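Local coordinates for 3-methylornithine synthase (Methanosarcina barkeri, PDB 3T7V), which catalyses the radical isomerisation of L-lysine to (3R)-3-methyl-D-ornithine in pyrrolysine biosynthesis, using a [4Fe-4S] cluster and S-adenosylmethionine, at residues A[234-239]-A[260-265]; A[274-279]-A[292-297]; A[206-211]-A[221-226]; A[214-219]-A[254-259]. All coordinates share one frame; numbering follows the deposited sequence.

Interaction 1: A[234-239]-A[260-265]; sequences VRVMTF and KIISVL. With MD0 (5-amino-D-isoleucine), chain D; SAM (S-adenosylmethionine), chain C.
Val236 of the strand meets Ile261, Ile262 and Leu265 of the helix, and the side chains that meet are all aliphatic. The CG1 methyl of Val236, set between the backbone N and the carbonyl carbon (chi1 52°), lies 3.6 Å from CG1 of Ile262 and touches CD1 of Leu265. CG2 of Ile261 packs against CB of Val236 at 3.7 Å, giving one valine three helix partners. Leu265 reaches further with its other branch, CD2 lying 4.0 Å from CG2 of Val234. Beta-branched valines suit an extended strand, while the longer isoleucine and leucine span the gap from the helix.

Strand 233-238 belongs to the parallel barrel of the radical SAM core and helix 258-268 to the layer outside it; the short segments run antiparallel, 8.4 Å apart at closest. Val234 and Val236 point toward the helix, whereas Arg235 and Met237 point away from it, on the pocket side.

No hydrogen bond joins the two segments; the bound molecules are met from the inner side. Arg235 grips both carboxylate oxygens of 5-amino-D-isoleucine, NH1 donating to OXT at 3.1 Å and NH2 to O at 3.0 Å, while NE forms a salt bridge with Glu205 that helps fix the guanidinium. NH1 makes a weak bond to SD of Met237, whose CE methyl touches both that ligand and S-adenosylmethionine, 3.7 Å from N3 of the latter.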
# COMPACT_ATOMS: atom_id res chain seq x y z
N VAL A 234 0.86 2.04 -7.24
CA VAL A 234 -0.59 1.67 -7.24
C VAL A 234 -0.69 0.34 -6.55
O VAL A 234 0.12 -0.59 -6.75
CB VAL A 234 -1.18 1.54 -8.67
CG1 VAL A 234 -1.27 2.96 -9.30
CG2 VAL A 234 -0.31 0.65 -9.53
N ARG A 235 -1.72 0.23 -5.73
CA ARG A 235 -1.93 -1.02 -4.99
C ARG A 235 -3.35 -1.51 -5.01
O ARG A 235 -4.32 -0.74 -5.22
CB ARG A 235 -1.40 -0.93 -3.59
CG ARG A 235 -2.26 -0.28 -2.66
CD ARG A 235 -2.00 -0.68 -1.16
NE ARG A 235 -0.61 -0.36 -0.77
CZ ARG A 235 0.02 -0.93 0.26
NH1 ARG A 235 -0.61 -1.88 0.99
NH2 ARG A 235 1.27 -0.60 0.51
N VAL A 236 -3.47 -2.80 -4.73
CA VAL A 236 -4.79 -3.38 -4.40
C VAL A 236 -4.61 -4.20 -3.14
O VAL A 236 -3.59 -4.90 -2.97
CB VAL A 236 -5.35 -4.18 -5.61
CG1 VAL A 236 -4.26 -5.17 -6.07
CG2 VAL A 236 -6.62 -4.90 -5.20
N MET A 237 -5.56 -4.09 -2.22
CA MET A 237 -5.60 -4.95 -1.04
C MET A 237 -6.87 -5.74 -0.97
O MET A 237 -7.96 -5.17 -1.25
CB MET A 237 -5.47 -4.08 0.21
CG MET A 237 -4.19 -3.26 0.14
SD MET A 237 -3.92 -2.39 1.65
CE MET A 237 -3.73 -3.56 3.07
N THR A 238 -6.74 -7.01 -0.60
CA THR A 238 -7.96 -7.77 -0.27
C THR A 238 -8.58 -7.27 1.03
O THR A 238 -7.84 -7.17 2.06
CB THR A 238 -7.56 -9.27 0.01
OG1 THR A 238 -6.87 -9.74 -1.18
CG2 THR A 238 -8.79 -10.12 0.31
N PHE A 239 -9.88 -6.99 1.04
CA PHE A 239 -10.56 -6.63 2.29
C PHE A 239 -10.61 -7.84 3.21
O PHE A 239 -11.14 -8.90 2.87
CB PHE A 239 -11.97 -6.15 1.92
CG PHE A 239 -12.85 -5.91 3.10
CD1 PHE A 239 -12.39 -5.21 4.23
CD2 PHE A 239 -14.09 -6.48 3.12
CE1 PHE A 239 -13.23 -5.04 5.33
CE2 PHE A 239 -14.90 -6.31 4.24
CZ PHE A 239 -14.46 -5.56 5.32
N LYS A 260 -5.18 -11.40 -9.32
CA LYS A 260 -5.62 -11.01 -10.66
C LYS A 260 -5.47 -9.50 -10.87
O LYS A 260 -5.03 -9.03 -11.89
CB LYS A 260 -7.11 -11.44 -10.83
CG LYS A 260 -7.69 -11.35 -12.20
CD LYS A 260 -8.79 -12.48 -12.42
CE LYS A 260 -9.73 -12.47 -11.26
NZ LYS A 260 -11.01 -13.12 -11.71
N ILE A 261 -5.85 -8.73 -9.85
CA ILE A 261 -5.81 -7.30 -10.05
C ILE A 261 -4.38 -6.78 -10.03
O ILE A 261 -4.05 -5.84 -10.73
CB ILE A 261 -6.67 -6.57 -9.00
CG1 ILE A 261 -8.17 -6.95 -9.26
CG2 ILE A 261 -6.52 -5.03 -9.03
CD1 ILE A 261 -9.00 -6.57 -8.07
N ILE A 262 -3.50 -7.40 -9.22
CA ILE A 262 -2.03 -7.05 -9.28
C ILE A 262 -1.49 -7.22 -10.70
O ILE A 262 -0.78 -6.37 -11.22
CB ILE A 262 -1.20 -7.82 -8.26
CG1 ILE A 262 -1.47 -7.32 -6.86
CG2 ILE A 262 0.28 -7.72 -8.60
CD1 ILE A 262 -0.87 -8.22 -5.80
N SER A 263 -1.87 -8.38 -11.30
CA SER A 263 -1.37 -8.60 -12.68
C SER A 263 -1.95 -7.57 -13.64
O SER A 263 -1.23 -7.05 -14.47
CB SER A 263 -1.74 -9.98 -13.16
OG SER A 263 -1.16 -10.97 -12.34
N VAL A 264 -3.23 -7.24 -13.49
CA VAL A 264 -3.81 -6.23 -14.37
C VAL A 264 -3.14 -4.87 -14.13
O VAL A 264 -2.84 -4.12 -15.07
CB VAL A 264 -5.35 -6.15 -14.12
CG1 VAL A 264 -5.91 -4.95 -14.83
CG2 VAL A 264 -5.99 -7.43 -14.69
N LEU A 265 -2.85 -4.53 -12.85
CA LEU A 265 -2.15 -3.26 -12.58
C LEU A 265 -0.79 -3.24 -13.25
O LEU A 265 -0.32 -2.19 -13.69
CB LEU A 265 -1.91 -3.09 -11.04
CG LEU A 265 -3.21 -2.64 -10.31
CD1 LEU A 265 -2.96 -2.71 -8.77
CD2 LEU A 265 -3.66 -1.24 -10.68
C MD0 D . 0.77 -2.20 3.99
N MD0 D . 0.11 -2.51 6.30
O MD0 D . 1.65 -1.76 3.21
CA MD0 D . 0.58 -1.54 5.31
CB MD0 D . -0.43 -0.36 5.19
CD MD0 D . -0.40 2.12 4.47
NE MD0 D . 0.29 3.08 3.62
CG MD0 D . 0.21 0.74 4.29
CG2 MD0 D . -1.81 -0.77 4.62
OXT MD0 D . 0.05 -3.16 3.71
N SAM C . -5.62 6.57 8.31
CA SAM C . -4.98 6.83 7.10
C SAM C . -5.80 6.59 5.90
O SAM C . -6.94 6.09 6.01
OXT SAM C . -5.33 7.01 4.79
CB SAM C . -4.07 5.87 6.77
CG SAM C . -4.33 4.43 6.99
SD SAM C . -4.09 3.44 5.46
CE SAM C . -2.72 2.42 5.92
C5' SAM C . -5.43 2.28 5.59
C4' SAM C . -5.81 1.79 4.40
O4' SAM C . -5.48 0.37 4.97
C3' SAM C . -7.05 2.03 3.99
O3' SAM C . -6.60 2.93 2.97
C2' SAM C . -7.17 0.64 3.35
O2' SAM C . -6.83 0.61 1.93
C1' SAM C . -6.35 -0.41 4.13
N9 SAM C . -7.25 -1.14 5.10
C8 SAM C . -7.86 -0.71 6.24
N7 SAM C . -8.60 -1.68 6.74
C5 SAM C . -8.46 -2.78 5.92
C6 SAM C . -9.05 -4.05 5.91
N6 SAM C . -9.93 -4.44 6.83
N1 SAM C . -8.67 -4.93 4.97
C2 SAM C . -7.78 -4.58 3.98
N3 SAM C . -7.28 -3.32 3.90
C4 SAM C . -7.61 -2.44 4.89

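Interaction 2: A[274-279]-A[292-297]. With MD0 (5-amino-D-isoleucine), chain D.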
# COMPACT_ATOMS: atom_id res chain seq x y z
N ILE A 274 4.33 -1.55 -7.48
CA ILE A 274 3.10 -2.25 -7.09
C ILE A 274 3.46 -3.14 -5.95
O ILE A 274 4.36 -4.01 -6.10
CB ILE A 274 2.53 -3.13 -8.23
CG1 ILE A 274 2.32 -2.25 -9.46
CG2 ILE A 274 1.26 -3.87 -7.77
CD1 ILE A 274 1.81 -3.00 -10.74
N PRO A 275 2.83 -2.97 -4.77
CA PRO A 275 3.23 -3.70 -3.56
C PRO A 275 2.76 -5.08 -3.45
O PRO A 275 1.59 -5.42 -3.89
CB PRO A 275 2.70 -2.83 -2.43
CG PRO A 275 1.57 -2.09 -2.96
CD PRO A 275 1.85 -1.92 -4.46
N ALA A 276 3.59 -5.92 -2.83
CA ALA A 276 3.18 -7.20 -2.30
C ALA A 276 3.15 -6.98 -0.76
O ALA A 276 4.22 -6.95 -0.11
CB ALA A 276 4.22 -8.25 -2.70
N SER A 277 1.96 -6.80 -0.19
CA SER A 277 1.80 -6.55 1.25
C SER A 277 1.80 -7.82 2.09
O SER A 277 1.05 -8.76 1.79
CB SER A 277 0.48 -5.80 1.52
OG SER A 277 0.28 -5.65 2.94
N LEU A 278 2.60 -7.83 3.15
CA LEU A 278 2.60 -8.99 4.09
C LEU A 278 1.33 -8.95 4.99
O LEU A 278 1.03 -9.91 5.68
CB LEU A 278 3.78 -8.87 5.02
CG LEU A 278 5.19 -8.93 4.42
CD1 LEU A 278 6.26 -9.13 5.50
CD2 LEU A 278 5.35 -9.98 3.36
N ASP A 279 0.61 -7.81 4.99
CA ASP A 279 -0.49 -7.64 5.94
C ASP A 279 -1.72 -8.55 5.63
O ASP A 279 -2.56 -8.77 6.51
CB ASP A 279 -0.95 -6.16 5.87
CG ASP A 279 -1.56 -5.63 7.14
OD1 ASP A 279 -1.36 -6.16 8.26
OD2 ASP A 279 -2.18 -4.53 7.00
N ALA A 292 2.59 -12.50 -9.22
CA ALA A 292 1.52 -11.88 -10.04
C ALA A 292 1.99 -10.50 -10.61
O ALA A 292 1.24 -9.88 -11.37
CB ALA A 292 0.28 -11.63 -9.18
N GLY A 293 3.22 -10.08 -10.30
CA GLY A 293 3.75 -8.83 -10.90
C GLY A 293 4.12 -7.72 -9.95
O GLY A 293 4.53 -6.67 -10.38
N ALA A 294 4.00 -7.95 -8.66
CA ALA A 294 4.42 -6.89 -7.72
C ALA A 294 5.96 -6.76 -7.71
O ALA A 294 6.69 -7.67 -8.08
CB ALA A 294 3.94 -7.22 -6.30
N ASN A 295 6.43 -5.60 -7.25
CA ASN A 295 7.91 -5.35 -7.22
C ASN A 295 8.44 -4.72 -5.92
O ASN A 295 9.57 -4.36 -5.86
CB ASN A 295 8.38 -4.60 -8.49
CG ASN A 295 7.83 -3.17 -8.57
OD1 ASN A 295 6.93 -2.82 -7.91
ND2 ASN A 295 8.35 -2.39 -9.44
N ILE A 296 7.55 -4.46 -4.97
CA ILE A 296 7.96 -3.90 -3.67
C ILE A 296 7.22 -4.65 -2.58
O ILE A 296 6.00 -4.87 -2.67
CB ILE A 296 7.76 -2.34 -3.62
CG1 ILE A 296 8.10 -1.78 -2.22
CG2 ILE A 296 6.32 -1.91 -4.01
CD1 ILE A 296 8.27 -0.24 -2.32
N VAL A 297 7.90 -5.00 -1.52
CA VAL A 297 7.30 -5.77 -0.43
C VAL A 297 7.05 -4.73 0.72
O VAL A 297 7.93 -3.92 1.01
CB VAL A 297 8.19 -6.88 0.10
CG1 VAL A 297 7.53 -7.66 1.23
CG2 VAL A 297 8.54 -7.87 -1.02
C MD0 D . 0.77 -2.20 3.99
N MD0 D . 0.11 -2.51 6.30
O MD0 D . 1.65 -1.76 3.21
CA MD0 D . 0.58 -1.54 5.31
CB MD0 D . -0.43 -0.36 5.19
CD MD0 D . -0.40 2.12 4.47
NE MD0 D . 0.29 3.08 3.62
CG MD0 D . 0.21 0.74 4.29
CG2 MD0 D . -1.81 -0.77 4.62
OXT MD0 D . 0.05 -3.16 3.71
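Ile274 pairs with Asn295 through two hydrogen bonds just ahead of the parallel pairing of strands 275-277 and 296-300, which helix 278-291 connects as a beta-alpha-beta unit. Its N donates to OD1 of Asn295 (2.9 Å, 167° at the hydrogen), and its O accepts from N of Asn295 at the same length. One asparagine thus serves both polar backbone atoms of Ile274.

Pro275, with no N-H to offer, brings its CA to 3.1 Å from Ile296 O in a CA-H...O contact, and its CB meets CG2 of Ile296 on one face of the sheet. Ala276 N then gives that same oxygen a short bond of 2.6 Å. Ala276 turns its CB to the opposite face, with Val297, and meets CB of Ala294 at 3.8 Å, two small methyls suited to the close chains.

Ser277 turns inward to the ligand pocket: OG, anti to its backbone N (chi1 175°), donates to OXT of 5-amino-D-isoleucine and accepts from Asp279 N as the N-cap of the following helix. Leu278 reaches back with CD2 to 3.8 Å from CG1 of Val297. At Asp279, OD2 accepts a weak hydrogen bond from the ligand's N at 3.1 Å.

Interaction 3: A[206-211]-A[221-226]; sequences DGILTG and LSLRGM
Ile208 and Met226 make the apolar centre of this contact, with Ser222 and Leu223 beside them. CG2 of Ile208 rests 3.8 Å from CB of Ser222 and 3.9 Å from SD of Met226, while its CD1 meets CD2 of Leu223, the two side chains crossing at about a right angle. Met226 is bent at its last torsion (chi3 -58°), which places CE near both CG2 and CD1 of Ile208. Serine is compact enough for the isoleucine to come close to the helix, and the flexible, unbranched methionine lays its sulfur by the backbone N of Gly207 and its methyl on Ile208.

Strand 203-210 and helix 216-228 are the first two elements of a beta-alpha-beta unit that continues into strand 233-238, the helix packing on the outside of the parallel barrel. The short segments run antiparallel, 9.2 Å apart at closest.

The polar contacts gather at Asp206. A water donates to its OD2 at 2.6 Å and to O of Met226 at 2.8 Å, linking strand and helix where no direct hydrogen bond joins them. OD2 also lies 3.4 Å from CG of Met226 and accepts from the hydroxyl of Tyr173. OD1 takes the N-H of Gly207 at 2.8 Å, on its anti side and 34° out of the carboxylate plane, and a second bond from Gln170 N. With both oxygens held, the buried carboxylate is probably kept from turning. An alanine here would probably cost the water one of its two acceptors, leave the Tyr173 hydroxyl, Gly207 N and Gln170 N without this partner, and open a gap beside CG of Met226. Ser222 in turn has its OG hydrogen-bonded to N of Tyr173.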
# COMPACT_ATOMS: atom_id res chain seq x y z
N ASP A 206 -1.59 5.48 -4.73
CA ASP A 206 -3.05 5.29 -4.65
C ASP A 206 -3.31 3.83 -4.52
O ASP A 206 -2.43 2.98 -4.75
CB ASP A 206 -3.71 5.85 -5.92
CG ASP A 206 -5.22 6.17 -5.79
OD1 ASP A 206 -5.83 5.96 -4.69
OD2 ASP A 206 -5.74 6.74 -6.81
N GLY A 207 -4.54 3.51 -4.10
CA GLY A 207 -4.86 2.11 -3.83
C GLY A 207 -6.34 1.88 -3.87
O GLY A 207 -7.13 2.76 -3.54
N ILE A 208 -6.67 0.66 -4.22
CA ILE A 208 -8.07 0.18 -4.16
C ILE A 208 -8.25 -1.05 -3.32
O ILE A 208 -7.27 -1.78 -3.04
CB ILE A 208 -8.59 0.07 -5.58
CG1 ILE A 208 -7.85 -1.03 -6.26
CG2 ILE A 208 -8.64 1.51 -6.21
CD1 ILE A 208 -8.31 -1.24 -7.76
N LEU A 209 -9.45 -1.22 -2.78
CA LEU A 209 -9.80 -2.39 -2.03
C LEU A 209 -10.59 -3.32 -2.90
O LEU A 209 -11.44 -2.88 -3.68
CB LEU A 209 -10.65 -1.97 -0.88
CG LEU A 209 -10.11 -1.57 0.38
CD1 LEU A 209 -11.27 -1.35 1.40
CD2 LEU A 209 -9.27 -2.68 0.98
N THR A 210 -10.31 -4.62 -2.80
CA THR A 210 -11.13 -5.62 -3.49
C THR A 210 -11.72 -6.53 -2.47
O THR A 210 -11.24 -6.60 -1.37
CB THR A 210 -10.34 -6.38 -4.60
OG1 THR A 210 -11.31 -7.11 -5.38
CG2 THR A 210 -9.33 -7.34 -4.08
N GLY A 211 -12.79 -7.23 -2.85
CA GLY A 211 -13.46 -8.11 -1.89
C GLY A 211 -14.42 -7.38 -1.00
O GLY A 211 -14.75 -7.88 0.07
N LEU A 221 -13.90 0.94 -13.09
CA LEU A 221 -14.03 2.37 -12.78
C LEU A 221 -12.86 2.76 -11.86
O LEU A 221 -12.22 3.78 -12.07
CB LEU A 221 -15.32 2.66 -12.03
CG LEU A 221 -16.71 2.73 -12.68
CD1 LEU A 221 -17.76 3.13 -11.62
CD2 LEU A 221 -16.58 3.82 -13.74
N SER A 222 -12.51 1.88 -10.94
CA SER A 222 -11.41 2.21 -10.01
C SER A 222 -10.05 2.14 -10.65
O SER A 222 -9.20 3.01 -10.40
CB SER A 222 -11.45 1.31 -8.81
OG SER A 222 -12.62 1.62 -8.08
N LEU A 223 -9.84 1.16 -11.52
CA LEU A 223 -8.55 1.11 -12.25
C LEU A 223 -8.37 2.35 -13.17
O LEU A 223 -7.27 2.96 -13.21
CB LEU A 223 -8.44 -0.17 -13.13
CG LEU A 223 -8.36 -1.45 -12.23
CD1 LEU A 223 -8.62 -2.69 -13.11
CD2 LEU A 223 -6.97 -1.61 -11.60
N ARG A 224 -9.43 2.74 -13.90
CA ARG A 224 -9.34 3.88 -14.76
C ARG A 224 -9.19 5.15 -13.90
O ARG A 224 -8.44 6.06 -14.27
CB ARG A 224 -10.59 3.98 -15.67
CG ARG A 224 -10.71 2.85 -16.67
CD ARG A 224 -9.56 2.95 -17.63
NE ARG A 224 -9.79 1.96 -18.69
CZ ARG A 224 -8.79 1.42 -19.40
NH1 ARG A 224 -7.55 1.79 -19.17
NH2 ARG A 224 -9.07 0.50 -20.33
N GLY A 225 -9.86 5.22 -12.73
CA GLY A 225 -9.80 6.41 -11.82
C GLY A 225 -8.39 6.58 -11.32
O GLY A 225 -7.88 7.73 -11.29
N MET A 226 -7.77 5.47 -10.96
CA MET A 226 -6.34 5.52 -10.47
C MET A 226 -5.40 6.00 -11.54
O MET A 226 -4.46 6.70 -11.20
CB MET A 226 -5.77 4.14 -9.91
CG MET A 226 -6.24 3.82 -8.50
SD MET A 226 -5.16 2.64 -7.58
CE MET A 226 -5.50 1.57 -8.92
O HOH W 1 -4.29 7.88 -8.68

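Interaction 4: A[214-219]-A[254-259]; sequences NDIEST and SNLSEL
Leu256 presses its CD1 methyl into the first turn of helix 216-228, and this is the tight part of the contact. CD1 lies 3.3 Å from O of Asn214. It also comes within 3.7 Å of OG1 of Thr219. The other branch, CD2, packs against CG1 of Ile216 at 3.8 Å, the leucine and Ile216 side chains crossing at about a right angle. A forked leucine suits this place because one branch covers backbone and polar atoms and the other finds an aliphatic neighbour; Leu32 of helix 25-32 also touches it.

Several polar groups beside that methyl bond one another. ND2 of Asn214 donates to OG1 of Thr219 at 2.9 Å, nearly in its amide plane, and has Thr210 OG1 as a second partner. OG1 of Thr219 in turn donates to O of Asp215 from above the carbonyl plane, and the same oxygen accepts Thr219 N. An alanine in place of Thr219 would probably leave ND2 of Asn214 with Thr210 as its remaining partner, take one of two donors from Asp215 O, and open a gap beside CD1 of Leu256.

Both segments lead from loop into the first turn of a helix on the outer layer of the barrel. Asp215 is the N-cap of helix 216-228, its OD1 accepting from Ser218 N at 2.9 Å, and Ser257 caps helix 258-268 through Lys260 N. Leu256 itself centres an inverse gamma turn just ahead of that cap.

Toward solvent the contact is loose. Exposed Ser254 brings OG no nearer than 3.9 Å to O of Asn214, and Asp215, also exposed, directs its CB away from 254-259, its carboxylate serving its own helix instead.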
# COMPACT_ATOMS: atom_id res chain seq x y z
N ASN A 214 -17.17 -4.70 -4.60
CA ASN A 214 -16.89 -4.25 -5.97
C ASN A 214 -17.03 -5.39 -6.96
O ASN A 214 -16.45 -6.46 -6.81
CB ASN A 214 -15.43 -3.72 -6.03
CG ASN A 214 -14.40 -4.73 -5.52
OD1 ASN A 214 -14.53 -5.23 -4.38
ND2 ASN A 214 -13.39 -5.05 -6.34
N ASP A 215 -17.85 -5.18 -7.95
CA ASP A 215 -17.91 -6.13 -9.08
C ASP A 215 -16.92 -5.79 -10.17
O ASP A 215 -16.13 -4.84 -10.03
CB ASP A 215 -19.40 -6.24 -9.60
CG ASP A 215 -19.93 -4.95 -10.34
OD1 ASP A 215 -19.31 -3.83 -10.31
OD2 ASP A 215 -21.04 -5.04 -11.02
N ILE A 216 -16.97 -6.47 -11.31
CA ILE A 216 -16.01 -6.14 -12.39
C ILE A 216 -16.16 -4.70 -12.81
O ILE A 216 -15.13 -4.04 -12.98
CB ILE A 216 -16.17 -7.11 -13.58
CG1 ILE A 216 -15.65 -8.46 -13.20
CG2 ILE A 216 -15.55 -6.58 -14.88
CD1 ILE A 216 -15.96 -9.58 -14.20
N GLU A 217 -17.38 -4.22 -13.02
CA GLU A 217 -17.54 -2.82 -13.53
C GLU A 217 -16.97 -1.81 -12.51
O GLU A 217 -16.36 -0.81 -12.92
CB GLU A 217 -19.00 -2.57 -13.90
CG GLU A 217 -19.32 -3.37 -15.19
CD GLU A 217 -20.71 -3.01 -15.73
OE1 GLU A 217 -21.66 -2.76 -14.87
OE2 GLU A 217 -20.79 -2.98 -16.98
N SER A 218 -17.25 -2.04 -11.23
CA SER A 218 -16.75 -1.11 -10.17
C SER A 218 -15.23 -1.12 -10.18
O SER A 218 -14.60 -0.04 -10.07
CB SER A 218 -17.26 -1.68 -8.84
OG SER A 218 -16.85 -0.92 -7.75
N THR A 219 -14.63 -2.28 -10.35
CA THR A 219 -13.19 -2.42 -10.38
C THR A 219 -12.61 -1.69 -11.59
O THR A 219 -11.55 -1.04 -11.46
CB THR A 219 -12.83 -3.91 -10.39
OG1 THR A 219 -13.40 -4.51 -9.21
CG2 THR A 219 -11.29 -4.08 -10.40
N SER A 254 -17.36 -12.89 -4.97
CA SER A 254 -16.64 -12.53 -6.23
C SER A 254 -15.39 -13.31 -6.51
O SER A 254 -14.74 -13.85 -5.61
CB SER A 254 -16.27 -11.04 -6.23
OG SER A 254 -17.27 -10.29 -6.93
N ASN A 255 -15.02 -13.33 -7.80
CA ASN A 255 -13.78 -13.94 -8.30
C ASN A 255 -12.65 -12.88 -8.42
O ASN A 255 -11.57 -13.16 -9.06
CB ASN A 255 -14.07 -14.59 -9.69
CG ASN A 255 -13.40 -15.95 -9.86
OD1 ASN A 255 -12.93 -16.55 -8.89
ND2 ASN A 255 -13.35 -16.44 -11.10
N LEU A 256 -12.87 -11.69 -7.84
CA LEU A 256 -11.95 -10.56 -8.08
C LEU A 256 -10.82 -10.51 -7.06
O LEU A 256 -10.75 -9.64 -6.11
CB LEU A 256 -12.60 -9.22 -8.21
CG LEU A 256 -13.58 -9.07 -9.33
CD1 LEU A 256 -14.57 -7.99 -9.04
CD2 LEU A 256 -12.82 -8.71 -10.61
N SER A 257 -9.89 -11.39 -7.32
CA SER A 257 -8.89 -11.64 -6.35
C SER A 257 -7.84 -10.55 -6.48
O SER A 257 -7.61 -10.01 -7.57
CB SER A 257 -8.30 -13.00 -6.54
OG SER A 257 -7.42 -12.94 -7.63
N GLU A 258 -7.18 -10.29 -5.38
CA GLU A 258 -6.06 -9.38 -5.37
C GLU A 258 -4.96 -9.82 -6.40
O GLU A 258 -4.37 -8.98 -7.04
CB GLU A 258 -5.55 -9.32 -3.96
CG GLU A 258 -4.37 -8.37 -3.77
CD GLU A 258 -3.79 -8.45 -2.39
OE1 GLU A 258 -4.54 -8.89 -1.43
OE2 GLU A 258 -2.59 -8.06 -2.23
N LEU A 259 -4.67 -11.13 -6.55
CA LEU A 259 -3.62 -11.51 -7.47
C LEU A 259 -3.92 -11.16 -8.91
O LEU A 259 -3.07 -10.68 -9.65
CB LEU A 259 -3.31 -13.01 -7.37
CG LEU A 259 -3.08 -13.56 -5.95
CD1 LEU A 259 -2.83 -15.07 -6.16
CD2 LEU A 259 -1.85 -12.86 -5.39

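How the interactions relate
Along the chain, interactions 3 and 4 interleave, as do 4 and 1, while interaction 2 follows after all of them. Interactions 1, 2 and 3 reach the same parallel sheet, 1 and 3 through neighbouring strands 233-238 and 203-210. Helix 216-228 is shared by 3 and 4, and helix 258-268 by 1 and 4, so interaction 4 joins the starts of two adjacent outer helices. The centre of interaction 1 is about 8 Å from that of interaction 3. Between the centres of interactions 2 and 4 it is about 18 Å. Interactions 1 and 2 both touch 5-amino-D-isoleucine, so the pocket is lined from strands held from outside by a helix in one and by strand pairing in the other.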